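Side-chain contacts in CalS10 (Micromonospora echinospora, PDB 6UK5), which binds S-adenosylmethionine and probably transfers its methyl group to an amino pentose sugar in the biosynthesis of calicheamicin: residues A87-A92 / L101-M106; A67-F72 / P77-L82; K35-E40 / C120-V125; E24-A29 / C63-H68. All blocks are in the same frame, centred on the assembly; numbering follows the deposited sequence.

All four contacts touch one S-adenosylmethionine, contact 1 at the adenine and the other three mainly at the amino acid end. Contact 1 brings the adenine-binding turn, contact 4 the glycine-rich loop and a tyrosine, contact 3 the tryptophan that holds the carboxylate, and contact 2 a nearby histidine. Contacts 1 and 2 follow each other along the chain, their centres about 12 Å apart, and join through neighbouring strands 78-83 and 101-103. Contacts 2 and 4 share Ala67 and His68. The centres of contacts 3 and 4 lie about 10 Å apart; there Phe122 CD2 meets Tyr26 OH at 3.3 Å. Contacts 2 and 3 are linked by His68 NE2 and Glu40 OE1, 2.9 Å apart.

Contact 1 of 4, residues A87-A92 / L101-M106; sequences AMLALA and LHAGDM. With SAM (S-adenosylmethionine), chain D.
Leu89 of helix 86-95 and Leu101 of strand 101-103 lie alongside each other with their side chains running in opposite senses, so that a methyl of one meets the stem of the other: Leu89 CD1 rests 3.6 Å from Leu101 CB. Leu101 CD1 reaches on to the helix and touches Ala92 CB at 3.6 Å. Alanine suits that place, since its short side chain lets the leucine methyl come down onto the helix backbone as well. With CG anti to the backbone N (chi1 -174°), Leu89 turns its second methyl toward the next part of the strand, and CD2 packs 3.9 Å from Ala103 CB. Branched leucines thus fill the gap between a helix and a strand that run nearly antiparallel, 167° apart.

Past the strand, the same segment reads the adenine of S-adenosylmethionine. Asp105 OD1 accepts a nearly straight bond from ligand N6 (2.8 Å), while Met106 N donates to ligand N1 (2.7 Å); a carboxylate suits an amino group, and its other oxygen is held by Arg107. The Met106 methyl CE lies against the purine.

The unit formed is the beta-alpha-beta crossover of strand 78-83, helix 86-95 and strand 101-103. Strand 101-103 edges the seven-stranded sheet next to strand 78-83, and Met88 turns from the helix to pack against Ala23 and Tyr26 of helix 20-32.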
# COMPACT_ATOMS: atom_id res chain seq x y z
N ALA A 87 21.32 -11.18 -5.13
CA ALA A 87 20.71 -10.17 -4.27
C ALA A 87 20.17 -10.80 -2.99
O ALA A 87 20.30 -10.22 -1.91
CB ALA A 87 19.60 -9.44 -5.02
N MET A 88 19.57 -11.98 -3.10
CA MET A 88 19.07 -12.64 -1.90
C MET A 88 20.23 -13.22 -1.09
O MET A 88 20.24 -13.14 0.14
CB MET A 88 18.08 -13.75 -2.26
CG MET A 88 16.98 -13.31 -3.22
SD MET A 88 15.71 -12.28 -2.44
CE MET A 88 14.43 -13.45 -2.02
N LEU A 89 21.22 -13.80 -1.78
CA LEU A 89 22.42 -14.30 -1.11
C LEU A 89 23.23 -13.18 -0.47
O LEU A 89 23.98 -13.45 0.49
CB LEU A 89 23.27 -15.10 -2.09
CG LEU A 89 24.48 -15.80 -1.50
CD1 LEU A 89 24.04 -16.97 -0.64
CD2 LEU A 89 25.39 -16.29 -2.61
N ALA A 90 23.12 -11.95 -0.96
CA ALA A 90 23.80 -10.83 -0.31
C ALA A 90 23.24 -10.61 1.09
O ALA A 90 23.97 -10.69 2.09
CB ALA A 90 23.66 -9.57 -1.16
N LEU A 91 21.94 -10.32 1.18
CA LEU A 91 21.32 -10.16 2.49
C LEU A 91 21.50 -11.41 3.33
O LEU A 91 21.60 -11.33 4.56
CB LEU A 91 19.84 -9.78 2.34
CG LEU A 91 19.58 -8.36 1.80
CD1 LEU A 91 20.19 -8.08 0.44
CD2 LEU A 91 18.08 -8.06 1.79
N ALA A 92 21.53 -12.59 2.70
CA ALA A 92 21.76 -13.82 3.44
C ALA A 92 23.07 -13.76 4.21
O ALA A 92 23.11 -14.04 5.41
CB ALA A 92 21.76 -15.02 2.48
N LEU A 101 28.11 -19.64 2.75
CA LEU A 101 27.03 -19.56 1.78
C LEU A 101 27.63 -19.68 0.39
O LEU A 101 28.69 -19.12 0.11
CB LEU A 101 26.26 -18.25 1.92
CG LEU A 101 25.63 -18.00 3.30
CD1 LEU A 101 24.79 -16.74 3.29
CD2 LEU A 101 24.78 -19.18 3.73
N HIS A 102 26.93 -20.39 -0.49
CA HIS A 102 27.41 -20.68 -1.83
C HIS A 102 26.45 -20.13 -2.87
O HIS A 102 25.23 -20.28 -2.74
CB HIS A 102 27.58 -22.18 -2.04
CG HIS A 102 28.40 -22.85 -0.98
ND1 HIS A 102 29.75 -23.09 -1.12
CD2 HIS A 102 28.06 -23.32 0.25
CE1 HIS A 102 30.20 -23.68 -0.03
NE2 HIS A 102 29.20 -23.83 0.82
N ALA A 103 27.00 -19.50 -3.89
CA ALA A 103 26.22 -19.17 -5.07
C ALA A 103 26.17 -20.40 -5.96
O ALA A 103 27.22 -20.99 -6.26
CB ALA A 103 26.83 -17.99 -5.83
N GLY A 104 24.98 -20.80 -6.37
CA GLY A 104 24.87 -22.04 -7.12
C GLY A 104 23.48 -22.22 -7.69
O GLY A 104 22.54 -21.50 -7.34
N ASP A 105 23.38 -23.21 -8.57
CA ASP A 105 22.12 -23.62 -9.15
C ASP A 105 21.68 -24.94 -8.54
O ASP A 105 22.46 -25.90 -8.47
CB ASP A 105 22.24 -23.76 -10.67
CG ASP A 105 20.89 -23.80 -11.36
OD1 ASP A 105 19.98 -24.50 -10.85
OD2 ASP A 105 20.72 -23.13 -12.40
N MET A 106 20.43 -24.98 -8.09
CA MET A 106 19.86 -26.19 -7.52
C MET A 106 20.02 -27.39 -8.43
O MET A 106 20.21 -28.51 -7.96
CB MET A 106 18.38 -25.92 -7.25
CG MET A 106 17.67 -26.90 -6.36
SD MET A 106 15.93 -26.45 -6.11
CE MET A 106 15.74 -24.92 -7.02
N SAM D . 14.10 -20.70 1.69
CA SAM D . 13.70 -19.46 1.12
C SAM D . 12.75 -18.66 2.05
O SAM D . 11.79 -19.27 2.59
OXT SAM D . 13.00 -17.44 2.19
CB SAM D . 13.03 -19.70 -0.24
CG SAM D . 13.08 -18.40 -1.03
SD SAM D . 11.82 -18.56 -2.31
CE SAM D . 11.54 -16.85 -2.71
C5' SAM D . 12.67 -19.14 -3.83
C4' SAM D . 14.19 -18.97 -3.93
O4' SAM D . 14.71 -19.97 -4.82
C3' SAM D . 14.64 -17.62 -4.48
O3' SAM D . 15.29 -16.85 -3.46
C2' SAM D . 15.64 -17.96 -5.61
O2' SAM D . 16.85 -17.24 -5.48
C1' SAM D . 15.87 -19.46 -5.43
N9 SAM D . 16.10 -20.19 -6.67
C8 SAM D . 15.26 -20.29 -7.75
N7 SAM D . 15.69 -21.09 -8.69
C5 SAM D . 16.90 -21.55 -8.20
C6 SAM D . 17.85 -22.46 -8.71
N6 SAM D . 17.75 -23.04 -9.91
N1 SAM D . 18.93 -22.74 -7.95
C2 SAM D . 19.04 -22.15 -6.76
N3 SAM D . 18.22 -21.27 -6.17
C4 SAM D . 17.16 -21.02 -6.95

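Contact 2 of 4, residues A67-F72 / P77-L82; sequences AHLETF and PHVEGL. With SAM (S-adenosylmethionine), chain D.
Leu69 and Phe72 of helix 67-73 pack on Val79 and Gly81 of strand 78-83, the second half of a beta-alpha-beta unit that begins at strand 57-61, within a Rossmann-like methyltransferase fold. Helix and strand run almost exactly antiparallel, at 172°, as expected where the chain leaves a helix and returns as the next strand of a parallel sheet.

The apolar contacts come first. The side chains of Leu69 and Val79 pass alongside in opposite directions. Leu69 holds CG anti to its carbonyl carbon (chi1 -80°), which sends the fork over the strand, where CD1 lies 3.9 Å from Gly81 CA. Glycine suits this place because its bare CA lets the leucine methyl lie close to the strand. Phe72 joins through its base, CB being 4.3 Å from Val79 CG2, whereas its ring leads away toward Leu58 and Leu121. Branching at CB widens the Val79 side chain on the helix-facing side of the strand, and its CG2 also lies 3.9 Å from Phe72 O.

The polar side chains find partners outside the interface. Glu80 is on the far side of the strand, where OE1 is hydrogen-bonded to His102 NE2 of the neighbouring strand, which gives the buried Glu80 carboxylate a polar partner. Thr71 OG1 bonds to His38 on helix 37-51.

The last group is the ligand's. His68 NE2 is bonded to Glu40 OE1, consistent with the ring being held with ND1 toward S-adenosylmethionine; ligand N lies at the ring edge, in plane, 3.8 Å from His68 ND1.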
# COMPACT_ATOMS: atom_id res chain seq x y z
N ALA A 67 16.44 -16.70 5.91
CA ALA A 67 15.58 -16.57 7.08
C ALA A 67 15.44 -17.90 7.81
O ALA A 67 15.56 -17.96 9.04
CB ALA A 67 14.21 -16.04 6.66
N HIS A 68 15.17 -18.98 7.07
CA HIS A 68 15.16 -20.30 7.69
C HIS A 68 16.51 -20.61 8.32
O HIS A 68 16.59 -21.07 9.47
CB HIS A 68 14.79 -21.37 6.65
CG HIS A 68 13.32 -21.48 6.40
ND1 HIS A 68 12.78 -21.41 5.13
CD2 HIS A 68 12.28 -21.71 7.24
CE1 HIS A 68 11.47 -21.55 5.21
NE2 HIS A 68 11.14 -21.74 6.48
N LEU A 69 17.59 -20.38 7.57
CA LEU A 69 18.92 -20.72 8.06
C LEU A 69 19.24 -20.03 9.38
O LEU A 69 19.96 -20.60 10.22
CB LEU A 69 19.98 -20.34 7.02
CG LEU A 69 20.17 -21.31 5.87
CD1 LEU A 69 20.91 -20.65 4.72
CD2 LEU A 69 20.90 -22.54 6.35
N GLU A 70 18.72 -18.82 9.59
CA GLU A 70 18.97 -18.12 10.85
C GLU A 70 18.58 -18.97 12.05
O GLU A 70 19.31 -19.04 13.04
CB GLU A 70 18.21 -16.80 10.87
CG GLU A 70 18.48 -15.97 12.12
CD GLU A 70 18.04 -14.53 11.98
OE1 GLU A 70 16.85 -14.24 12.25
OE2 GLU A 70 18.87 -13.68 11.59
N THR A 71 17.42 -19.63 11.98
CA THR A 71 16.98 -20.47 13.10
C THR A 71 17.63 -21.85 13.06
O THR A 71 17.85 -22.45 14.11
CB THR A 71 15.46 -20.59 13.10
OG1 THR A 71 14.88 -19.29 13.29
CG2 THR A 71 15.00 -21.50 14.23
N PHE A 72 17.94 -22.37 11.87
CA PHE A 72 18.64 -23.65 11.79
C PHE A 72 20.00 -23.58 12.48
O PHE A 72 20.44 -24.55 13.10
CB PHE A 72 18.81 -24.08 10.33
CG PHE A 72 17.58 -24.70 9.72
CD1 PHE A 72 17.13 -24.31 8.47
CD2 PHE A 72 16.88 -25.70 10.39
CE1 PHE A 72 16.01 -24.89 7.91
CE2 PHE A 72 15.76 -26.28 9.84
CZ PHE A 72 15.32 -25.87 8.59
N PRO A 77 25.02 -27.61 14.67
CA PRO A 77 26.38 -27.05 14.77
C PRO A 77 26.84 -26.37 13.49
O PRO A 77 27.22 -25.19 13.52
CB PRO A 77 27.24 -28.28 15.08
CG PRO A 77 26.31 -29.25 15.71
CD PRO A 77 24.99 -29.04 15.05
N HIS A 78 26.83 -27.09 12.37
CA HIS A 78 27.28 -26.57 11.09
C HIS A 78 26.10 -26.44 10.15
O HIS A 78 25.29 -27.36 10.02
CB HIS A 78 28.37 -27.45 10.48
CG HIS A 78 28.98 -26.88 9.23
ND1 HIS A 78 29.57 -27.66 8.26
CD2 HIS A 78 29.03 -25.60 8.77
CE1 HIS A 78 29.99 -26.89 7.28
NE2 HIS A 78 29.67 -25.64 7.56
N VAL A 79 26.01 -25.29 9.50
CA VAL A 79 24.91 -24.96 8.61
C VAL A 79 25.48 -24.24 7.40
O VAL A 79 26.43 -23.46 7.52
CB VAL A 79 23.87 -24.09 9.36
CG1 VAL A 79 23.00 -23.33 8.41
CG2 VAL A 79 23.03 -24.96 10.28
N GLU A 80 24.90 -24.49 6.22
CA GLU A 80 25.35 -23.85 4.99
C GLU A 80 24.14 -23.50 4.13
O GLU A 80 23.02 -23.93 4.40
CB GLU A 80 26.32 -24.74 4.20
CG GLU A 80 27.60 -25.10 4.92
CD GLU A 80 28.65 -25.67 3.98
OE1 GLU A 80 28.60 -25.37 2.77
OE2 GLU A 80 29.53 -26.42 4.46
N GLY A 81 24.40 -22.72 3.09
CA GLY A 81 23.34 -22.27 2.20
C GLY A 81 23.77 -22.35 0.75
O GLY A 81 24.96 -22.31 0.42
N LEU A 82 22.77 -22.46 -0.11
CA LEU A 82 22.96 -22.51 -1.56
C LEU A 82 21.85 -21.68 -2.19
O LEU A 82 20.67 -21.90 -1.90
CB LEU A 82 22.94 -23.96 -2.05
CG LEU A 82 23.36 -24.34 -3.47
CD1 LEU A 82 22.38 -23.81 -4.50
CD2 LEU A 82 24.78 -23.87 -3.79
N SAM D . 14.10 -20.70 1.69
CA SAM D . 13.70 -19.46 1.12
C SAM D . 12.75 -18.66 2.05
O SAM D . 11.79 -19.27 2.59
OXT SAM D . 13.00 -17.44 2.19
CB SAM D . 13.03 -19.70 -0.24
CG SAM D . 13.08 -18.40 -1.03
SD SAM D . 11.82 -18.56 -2.31
CE SAM D . 11.54 -16.85 -2.71
C5' SAM D . 12.67 -19.14 -3.83
C4' SAM D . 14.19 -18.97 -3.93
O4' SAM D . 14.71 -19.97 -4.82
C3' SAM D . 14.64 -17.62 -4.48
O3' SAM D . 15.29 -16.85 -3.46
C2' SAM D . 15.64 -17.96 -5.61
O2' SAM D . 16.85 -17.24 -5.48
C1' SAM D . 15.87 -19.46 -5.43
N9 SAM D . 16.10 -20.19 -6.67
C8 SAM D . 15.26 -20.29 -7.75
N7 SAM D . 15.69 -21.09 -8.69
C5 SAM D . 16.90 -21.55 -8.20
C6 SAM D . 17.85 -22.46 -8.71
N6 SAM D . 17.75 -23.04 -9.91
N1 SAM D . 18.93 -22.74 -7.95
C2 SAM D . 19.04 -22.15 -6.76
N3 SAM D . 18.22 -21.27 -6.17
C4 SAM D . 17.16 -21.02 -6.95

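Contact 3 of 4, residues K35-E40 / C120-V125; sequences KSWHDE and CLFTAV. With SAM (S-adenosylmethionine), chain D; ACT (acetate ion), chain E.
Lys35 lies across the ring of Phe122, and this is the close part of the contact. Its CE sits 3.6 Å from the centroid of the Phe122 ring, only 4° off the normal, a CH-pi contact, and NZ stands over the same face as a cation-pi partner, 3.7 Å from the centroid. The lysine is extended until its last torsion, where it bends (chi4 80°) and carries NZ toward Glu40. There NZ makes a salt bridge of 2.8 Å with Glu40 OE2, on the syn lone pair, so the ammonium probably has its charge balanced by the carboxylate, with the ring face beside it. Lysine suits the site by having both a long apolar chain for ring faces and a charged end; CE also covers one face of Trp37, offset toward the rim.

Trp37 meets Phe122 more loosely, Trp37 CZ2 lying 4.2 Å from Phe122 CE2. At its edge, Trp37 NE1 donates to the carboxylate oxygen O of S-adenosylmethionine at 2.8 Å, with the oxygen in the plane of the indole. The same ligand O lies near the plane of the Phe122 ring at its edge, 3.5 Å from Phe122 CD2.

On the more open side, where Lys35 and Phe122 are partly exposed, an acetate ion, probably from the crystallisation liquor, accepts from Lys35 NZ at 3.0 Å and is also bonded to Arg244.

Ser36 N-caps helix 37-51 by accepting from Asp39 N. The contact thus joins the start of that helix to the loop after strand 115-120, with Tyr30 of helix 20-32 against Lys35, Trp37 and Phe122.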
# COMPACT_ATOMS: atom_id res chain seq x y z
N LYS A 35 3.53 -15.23 8.25
CA LYS A 35 4.50 -16.31 8.10
C LYS A 35 5.60 -16.16 9.15
O LYS A 35 6.09 -15.06 9.40
CB LYS A 35 5.12 -16.30 6.69
CG LYS A 35 6.02 -17.50 6.41
CD LYS A 35 6.47 -17.55 4.95
CE LYS A 35 7.45 -18.70 4.70
NZ LYS A 35 6.77 -20.02 4.53
N SER A 36 5.97 -17.28 9.75
CA SER A 36 7.03 -17.34 10.75
C SER A 36 8.07 -18.33 10.24
O SER A 36 7.91 -19.54 10.40
CB SER A 36 6.49 -17.73 12.11
OG SER A 36 7.52 -18.21 12.96
N TRP A 37 9.14 -17.81 9.62
CA TRP A 37 10.25 -18.67 9.24
C TRP A 37 10.81 -19.40 10.45
O TRP A 37 11.32 -20.52 10.33
CB TRP A 37 11.36 -17.85 8.58
CG TRP A 37 11.16 -17.58 7.12
CD1 TRP A 37 11.63 -18.33 6.08
CD2 TRP A 37 10.50 -16.45 6.53
NE1 TRP A 37 11.28 -17.76 4.88
CE2 TRP A 37 10.59 -16.60 5.13
CE3 TRP A 37 9.84 -15.34 7.05
CZ2 TRP A 37 10.03 -15.68 4.24
CZ3 TRP A 37 9.29 -14.42 6.16
CH2 TRP A 37 9.39 -14.60 4.78
N HIS A 38 10.74 -18.77 11.63
CA HIS A 38 11.31 -19.37 12.83
C HIS A 38 10.56 -20.64 13.22
O HIS A 38 11.17 -21.68 13.47
CB HIS A 38 11.29 -18.37 13.98
CG HIS A 38 11.50 -18.99 15.32
ND1 HIS A 38 12.75 -19.36 15.79
CD2 HIS A 38 10.63 -19.34 16.29
CE1 HIS A 38 12.63 -19.89 16.99
NE2 HIS A 38 11.35 -19.89 17.32
N ASP A 39 9.23 -20.56 13.30
CA ASP A 39 8.45 -21.74 13.67
C ASP A 39 8.61 -22.84 12.63
O ASP A 39 8.67 -24.03 12.98
CB ASP A 39 6.98 -21.36 13.83
CG ASP A 39 6.73 -20.46 15.03
OD1 ASP A 39 7.58 -20.44 15.94
OD2 ASP A 39 5.68 -19.78 15.05
N GLU A 40 8.68 -22.48 11.35
CA GLU A 40 8.89 -23.48 10.31
C GLU A 40 10.24 -24.16 10.47
O GLU A 40 10.33 -25.40 10.50
CB GLU A 40 8.76 -22.83 8.93
CG GLU A 40 7.34 -22.37 8.61
CD GLU A 40 7.26 -21.56 7.33
OE1 GLU A 40 8.21 -21.64 6.52
OE2 GLU A 40 6.26 -20.84 7.14
N CYS A 120 14.72 -27.68 1.32
CA CYS A 120 14.31 -26.91 0.14
C CYS A 120 12.87 -26.47 0.42
O CYS A 120 11.93 -27.21 0.13
CB CYS A 120 14.43 -27.72 -1.14
SG CYS A 120 14.28 -26.77 -2.67
N LEU A 121 12.72 -25.27 0.97
CA LEU A 121 11.47 -24.87 1.60
C LEU A 121 10.85 -23.67 0.90
O LEU A 121 11.50 -22.96 0.12
CB LEU A 121 11.70 -24.54 3.09
CG LEU A 121 12.58 -25.53 3.86
CD1 LEU A 121 13.03 -24.94 5.19
CD2 LEU A 121 11.88 -26.86 4.06
N PHE A 122 9.57 -23.45 1.21
CA PHE A 122 8.78 -22.35 0.65
C PHE A 122 8.71 -22.44 -0.88
O PHE A 122 8.88 -21.45 -1.59
CB PHE A 122 9.34 -20.99 1.10
CG PHE A 122 8.32 -19.87 1.08
CD1 PHE A 122 6.96 -20.12 1.03
CD2 PHE A 122 8.74 -18.55 1.13
CE1 PHE A 122 6.04 -19.09 1.03
CE2 PHE A 122 7.83 -17.51 1.12
CZ PHE A 122 6.48 -17.78 1.07
N THR A 123 8.45 -23.65 -1.38
CA THR A 123 8.17 -23.88 -2.80
C THR A 123 9.34 -23.46 -3.69
O THR A 123 9.13 -23.03 -4.82
CB THR A 123 6.89 -23.16 -3.24
OG1 THR A 123 7.15 -21.75 -3.37
CG2 THR A 123 5.77 -23.39 -2.24
N ALA A 124 10.57 -23.57 -3.18
CA ALA A 124 11.72 -23.14 -3.96
C ALA A 124 11.90 -24.00 -5.21
O ALA A 124 12.23 -23.48 -6.28
CB ALA A 124 12.98 -23.18 -3.10
N VAL A 125 11.67 -25.30 -5.09
CA VAL A 125 11.87 -26.19 -6.23
C VAL A 125 10.90 -25.90 -7.36
O VAL A 125 11.19 -26.17 -8.53
CB VAL A 125 11.75 -27.66 -5.78
CG1 VAL A 125 10.29 -28.04 -5.59
CG2 VAL A 125 12.41 -28.59 -6.79
N SAM D . 14.10 -20.70 1.69
CA SAM D . 13.70 -19.46 1.12
C SAM D . 12.75 -18.66 2.05
O SAM D . 11.79 -19.27 2.59
OXT SAM D . 13.00 -17.44 2.19
CB SAM D . 13.03 -19.70 -0.24
CG SAM D . 13.08 -18.40 -1.03
SD SAM D . 11.82 -18.56 -2.31
CE SAM D . 11.54 -16.85 -2.71
C5' SAM D . 12.67 -19.14 -3.83
C4' SAM D . 14.19 -18.97 -3.93
O4' SAM D . 14.71 -19.97 -4.82
C3' SAM D . 14.64 -17.62 -4.48
O3' SAM D . 15.29 -16.85 -3.46
C2' SAM D . 15.64 -17.96 -5.61
O2' SAM D . 16.85 -17.24 -5.48
C1' SAM D . 15.87 -19.46 -5.43
N9 SAM D . 16.10 -20.19 -6.67
C8 SAM D . 15.26 -20.29 -7.75
N7 SAM D . 15.69 -21.09 -8.69
C5 SAM D . 16.90 -21.55 -8.20
C6 SAM D . 17.85 -22.46 -8.71
N6 SAM D . 17.75 -23.04 -9.91
N1 SAM D . 18.93 -22.74 -7.95
C2 SAM D . 19.04 -22.15 -6.76
N3 SAM D . 18.22 -21.27 -6.17
C4 SAM D . 17.16 -21.02 -6.95
C ACT E . 3.12 -18.71 3.09
O ACT E . 3.87 -19.40 3.83
OXT ACT E . 2.52 -19.14 2.07
CH3 ACT E . 2.91 -17.23 3.46

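Contact 4 of 4, residues E24-A29 / C63-H68. With SAM (S-adenosylmethionine), chain D.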
# COMPACT_ATOMS: atom_id res chain seq x y z
N GLU A 24 15.02 -6.66 -0.46
CA GLU A 24 14.90 -5.73 0.66
C GLU A 24 13.53 -5.82 1.32
O GLU A 24 13.41 -5.68 2.54
CB GLU A 24 15.16 -4.31 0.16
CG GLU A 24 15.13 -3.24 1.23
CD GLU A 24 15.02 -1.85 0.65
OE1 GLU A 24 15.34 -1.68 -0.55
OE2 GLU A 24 14.60 -0.94 1.40
N VAL A 25 12.48 -6.07 0.53
CA VAL A 25 11.10 -6.06 1.00
C VAL A 25 10.51 -7.46 1.08
O VAL A 25 9.37 -7.61 1.54
CB VAL A 25 10.22 -5.18 0.10
CG1 VAL A 25 10.64 -3.72 0.21
CG2 VAL A 25 10.28 -5.65 -1.35
N TYR A 26 11.24 -8.49 0.65
CA TYR A 26 10.65 -9.81 0.48
C TYR A 26 10.14 -10.40 1.79
O TYR A 26 9.07 -11.02 1.81
CB TYR A 26 11.69 -10.72 -0.18
CG TYR A 26 11.53 -12.19 0.11
CD1 TYR A 26 12.32 -12.82 1.06
CD2 TYR A 26 10.59 -12.95 -0.57
CE1 TYR A 26 12.19 -14.16 1.32
CE2 TYR A 26 10.45 -14.29 -0.31
CZ TYR A 26 11.25 -14.90 0.63
OH TYR A 26 11.10 -16.24 0.89
N GLU A 27 10.86 -10.20 2.88
CA GLU A 27 10.44 -10.79 4.15
C GLU A 27 9.30 -9.99 4.79
O GLU A 27 8.37 -10.57 5.35
CB GLU A 27 11.62 -10.90 5.11
CG GLU A 27 12.88 -11.43 4.46
CD GLU A 27 14.00 -11.65 5.46
OE1 GLU A 27 13.79 -12.41 6.43
OE2 GLU A 27 15.08 -11.05 5.28
N ALA A 28 9.39 -8.66 4.73
CA ALA A 28 8.35 -7.81 5.30
C ALA A 28 6.95 -8.24 4.88
O ALA A 28 6.02 -8.25 5.70
CB ALA A 28 8.59 -6.36 4.88
N ALA A 29 6.77 -8.61 3.61
CA ALA A 29 5.44 -8.93 3.12
C ALA A 29 4.90 -10.20 3.76
O ALA A 29 3.79 -10.21 4.31
CB ALA A 29 5.46 -9.06 1.60
N CYS A 63 18.05 -20.93 -0.33
CA CYS A 63 17.82 -20.33 0.98
C CYS A 63 17.31 -18.90 0.88
O CYS A 63 16.72 -18.40 1.85
CB CYS A 63 19.11 -20.36 1.81
SG CYS A 63 20.49 -19.42 1.10
N GLY A 64 17.53 -18.22 -0.24
CA GLY A 64 17.06 -16.85 -0.37
C GLY A 64 17.76 -15.95 0.63
O GLY A 64 18.99 -15.88 0.69
N THR A 65 16.97 -15.24 1.43
CA THR A 65 17.51 -14.35 2.45
C THR A 65 18.09 -15.09 3.65
O THR A 65 18.60 -14.44 4.57
CB THR A 65 16.43 -13.38 2.94
OG1 THR A 65 15.33 -14.12 3.49
CG2 THR A 65 15.93 -12.52 1.78
N GLY A 66 18.04 -16.42 3.67
CA GLY A 66 18.56 -17.17 4.79
C GLY A 66 17.70 -17.10 6.04
O GLY A 66 18.19 -17.41 7.13
N ALA A 67 16.44 -16.70 5.91
CA ALA A 67 15.58 -16.57 7.08
C ALA A 67 15.44 -17.90 7.81
O ALA A 67 15.56 -17.96 9.04
CB ALA A 67 14.21 -16.04 6.66
N HIS A 68 15.17 -18.98 7.07
CA HIS A 68 15.16 -20.30 7.69
C HIS A 68 16.51 -20.61 8.32
O HIS A 68 16.59 -21.07 9.47
CB HIS A 68 14.79 -21.37 6.65
CG HIS A 68 13.32 -21.48 6.40
ND1 HIS A 68 12.78 -21.41 5.13
CD2 HIS A 68 12.28 -21.71 7.24
CE1 HIS A 68 11.47 -21.55 5.21
NE2 HIS A 68 11.14 -21.74 6.48
N SAM D . 14.10 -20.70 1.69
CA SAM D . 13.70 -19.46 1.12
C SAM D . 12.75 -18.66 2.05
O SAM D . 11.79 -19.27 2.59
OXT SAM D . 13.00 -17.44 2.19
CB SAM D . 13.03 -19.70 -0.24
CG SAM D . 13.08 -18.40 -1.03
SD SAM D . 11.82 -18.56 -2.31
CE SAM D . 11.54 -16.85 -2.71
C5' SAM D . 12.67 -19.14 -3.83
C4' SAM D . 14.19 -18.97 -3.93
O4' SAM D . 14.71 -19.97 -4.82
C3' SAM D . 14.64 -17.62 -4.48
O3' SAM D . 15.29 -16.85 -3.46
C2' SAM D . 15.64 -17.96 -5.61
O2' SAM D . 16.85 -17.24 -5.48
C1' SAM D . 15.87 -19.46 -5.43
N9 SAM D . 16.10 -20.19 -6.67
C8 SAM D . 15.26 -20.29 -7.75
N7 SAM D . 15.69 -21.09 -8.69
C5 SAM D . 16.90 -21.55 -8.20
C6 SAM D . 17.85 -22.46 -8.71
N6 SAM D . 17.75 -23.04 -9.91
N1 SAM D . 18.93 -22.74 -7.95
C2 SAM D . 19.04 -22.15 -6.76
N3 SAM D . 18.22 -21.27 -6.17
C4 SAM D . 17.16 -21.02 -6.95
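Tyr26 and Glu27 of helix 20-32 reach across to Thr65, in the loop that follows strand 57-61, and to Ala67, where that loop runs into helix 67-73. At Cys63 the carbonyl O lies 3.3 Å from SAM CA and also accepts the backbone N-H of Gly66. That bond closes a type II' turn. Gly64 occupies its second position with a positive phi (64°), which favours glycine, and its CA lies 3.6 Å from SAM O3'. The absence of a side chain also suits the closeness of the ligand's CG; the Gly64 N-H is bonded to Glu83.

Thr65 carries the contact. Its methyl CG2 touches Tyr26 CD1 at 3.7 Å, obliquely to the ring, while OG1 sits in the ring plane at the edge. OG1 takes the position between the backbone N and carbonyl carbon (chi1 60°) and so also lies beside the Glu27 carboxylate, 3.4 Å from Glu27 CD, in contact but not hydrogen-bonded to it. Glu27 OE1 is salt-bridged to Arg31, its strongest partner, and also to Arg95.

Gly64 and Ala67 fit the GxGxxA pattern of Rossmann-like folds, consistent with the glycine-rich cofactor loop of S-adenosylmethionine-dependent methyltransferases. Tyr26 faces the same ligand: its OH donates to SAM OXT at 2.6 Å, OXT lying in the ring plane.

Gly66, again at positive phi, turns the chain toward the helix. Ala67 CB then lies 3.7 Å from Glu27 OE1, small enough to lie beside both the glutamate and Trp37. At His68 the chain comes to the ligand's other carboxylate oxygen, SAM O, 3.5 Å from His68 ND1.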